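Local coordinates for protein peptide chain release factor subunit 1 (Aeropyrum pernix, PDB 3AGK) that probably directs the termination of translation in archaea, acting at the stop codons UAA, UAG and UGA to end synthesis of the nascent peptide, at residues N208-V211 with P212-E215. Numbering follows the deposited sequence.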
ATOM      1  N   ASN A 208      -3.427 -15.883   7.494  1.00 45.23           N
ATOM      2  CA  ASN A 208      -2.458 -15.081   8.236  1.00 44.50           C
ATOM      3  C   ASN A 208      -2.184 -13.740   7.555  1.00 47.37           C
ATOM      4  O   ASN A 208      -1.977 -12.721   8.220  1.00 50.52           O
ATOM      5  CB  ASN A 208      -1.149 -15.838   8.419  1.00 46.56           C
ATOM      6  CG  ASN A 208      -1.269 -16.974   9.420  1.00 59.30           C
ATOM      7  OD1 ASN A 208      -0.423 -17.859   9.452  1.00 64.74           O
ATOM      8  ND2 ASN A 208      -2.328 -16.956  10.241  1.00 53.93           N
ATOM      9  N   LEU A 209      -2.177 -13.751   6.227  1.00 43.44           N
ATOM     10  CA  LEU A 209      -1.894 -12.539   5.460  1.00 51.43           C
ATOM     11  C   LEU A 209      -3.097 -11.610   5.306  1.00 53.79           C
ATOM     12  O   LEU A 209      -2.948 -10.394   5.341  1.00 58.79           O
ATOM     13  CB  LEU A 209      -1.336 -12.904   4.088  1.00 48.91           C
ATOM     14  CG  LEU A 209       0.056 -13.541   4.144  1.00 46.87           C
ATOM     15  CD1 LEU A 209       0.361 -14.241   2.845  1.00 40.61           C
ATOM     16  CD2 LEU A 209       1.122 -12.484   4.474  1.00 42.52           C
ATOM     17  N   LEU A 210      -4.289 -12.177   5.147  1.00 50.48           N
ATOM     18  CA  LEU A 210      -5.440 -11.386   4.705  1.00 47.85           C
ATOM     19  C   LEU A 210      -6.423 -11.021   5.824  1.00 48.78           C
ATOM     20  O   LEU A 210      -7.014  -9.936   5.810  1.00 49.03           O
ATOM     21  CB  LEU A 210      -6.173 -12.101   3.555  1.00 43.69           C
ATOM     22  CG  LEU A 210      -5.859 -11.808   2.074  1.00 47.45           C
ATOM     23  CD1 LEU A 210      -4.637 -10.912   1.839  1.00 39.55           C
ATOM     24  CD2 LEU A 210      -5.800 -13.083   1.214  1.00 43.31           C
ATOM     25  N   VAL A 211      -6.589 -11.909   6.796  1.00 45.73           N
ATOM     26  CA  VAL A 211      -7.545 -11.666   7.882  1.00 50.97           C
ATOM     27  C   VAL A 211      -7.294 -10.380   8.699  1.00 53.07           C
ATOM     28  O   VAL A 211      -8.236  -9.680   9.048  1.00 51.29           O
ATOM     29  CB  VAL A 211      -7.670 -12.889   8.822  1.00 51.72           C
ATOM     30  CG1 VAL A 211      -8.345 -12.492  10.157  1.00 42.48           C
ATOM     31  CG2 VAL A 211      -8.416 -14.031   8.117  1.00 44.38           C
ATOM     32  N   PRO A 212      -6.029 -10.069   9.023  1.00 54.26           N
ATOM     33  CA  PRO A 212      -5.823  -8.799   9.736  1.00 57.30           C
ATOM     34  C   PRO A 212      -6.319  -7.609   8.906  1.00 64.44           C
ATOM     35  O   PRO A 212      -6.954  -6.697   9.438  1.00 72.20           O
ATOM     36  CB  PRO A 212      -4.307  -8.729   9.899  1.00 51.74           C
ATOM     37  CG  PRO A 212      -3.858 -10.160   9.854  1.00 47.53           C
ATOM     38  CD  PRO A 212      -4.781 -10.837   8.880  1.00 47.02           C
ATOM     39  N   LEU A 213      -6.027  -7.632   7.610  1.00 57.85           N
ATOM     40  CA  LEU A 213      -6.512  -6.612   6.696  1.00 56.24           C
ATOM     41  C   LEU A 213      -8.036  -6.528   6.734  1.00 58.07           C
ATOM     42  O   LEU A 213      -8.603  -5.435   6.762  1.00 59.04           O
ATOM     43  CB  LEU A 213      -6.023  -6.904   5.280  1.00 58.17           C
ATOM     44  CG  LEU A 213      -4.650  -6.332   4.909  1.00 67.55           C
ATOM     45  CD1 LEU A 213      -3.647  -6.480   6.045  1.00 72.27           C
ATOM     46  CD2 LEU A 213      -4.115  -6.962   3.631  1.00 58.56           C
ATOM     47  N   ALA A 214      -8.696  -7.685   6.752  1.00 50.75           N
ATOM     48  CA  ALA A 214     -10.151  -7.731   6.768  1.00 47.60           C
ATOM     49  C   ALA A 214     -10.687  -7.188   8.087  1.00 60.31           C
ATOM     50  O   ALA A 214     -11.746  -6.546   8.135  1.00 65.37           O
ATOM     51  CB  ALA A 214     -10.646  -9.145   6.535  1.00 40.60           C
ATOM     52  N   GLU A 215      -9.948  -7.439   9.157  1.00 52.16           N
ATOM     53  CA  GLU A 215     -10.352  -6.948  10.455  1.00 59.22           C
ATOM     54  C   GLU A 215     -10.176  -5.442  10.568  1.00 70.70           C
ATOM     55  O   GLU A 215     -11.015  -4.768  11.161  1.00 80.36           O
ATOM     56  CB  GLU A 215      -9.587  -7.673  11.542  1.00 69.18           C
ATOM     57  CG  GLU A 215      -9.877  -9.150  11.513  1.00 72.12           C
ATOM     58  CD  GLU A 215      -9.815  -9.764  12.868  1.00 77.96           C
ATOM     59  OE1 GLU A 215     -10.845 -10.306  13.317  1.00 80.46           O
ATOM     60  OE2 GLU A 215      -8.735  -9.697  13.486  1.00 82.67           O
TER
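A proline kink marks the last turns of the long helix 188-215, in the second domain of this eRF1-family release factor, where Val-211 adjoins Pro-212 and meets Glu-215 one turn on. Pro-212 has no N-H, and its ring carbon CD stands where an amide hydrogen would point, 3.4 Å from the carbonyl O of Asn-208. The bond to the preceding turn is therefore missing at Pro-212; that from Leu-213 N to Leu-209 O, 4.7 Å apart, is absent too, and the helix bends here. Regular bonding resumes one residue later: Ala-214 N donates to Leu-210 O at 3.0 Å and Glu-215 N to Val-211 O at 2.8 Å.

Val-211 CB lies 3.5 Å from Pro-212 CD, a close approach that follows from their being neighbours in sequence. Valine suits this buried place as a compact apolar side chain. With CG1 anti to the backbone N (chi1 164°), that methyl is carried forward along the helix, to 3.9 Å from Glu-215 CG. The two side chains meet at a slant; the glutamate's aliphatic part supplies apolar surface while its chain bends at chi2, leaving the carboxylate to a salt bridge from OE1 to Arg-243 NH1. On another face, Leu-210 CD1 and Leu-213 CD2 make a looser methyl contact at 4.4 Å, whereas small Ala-214 keeps its CB within 3.5 Å of Val-211 O.

Leu-210 and Val-211 both pack on Leu-244 of helix 242-245, whose Arg-243 also touches the valine. Leucine suits the sheet-facing positions because its apolar branches fill the interface: Leu-210 and Leu-213, with Ala-214, lie against Leu-219 of strand 219-226, Leu-209, Leu-210 and Leu-213 reach strand 152-159, and Leu-209 also touches Leu-166 and Lys-167 of strand 162-170, seating the kinked helix end across the mixed sheet.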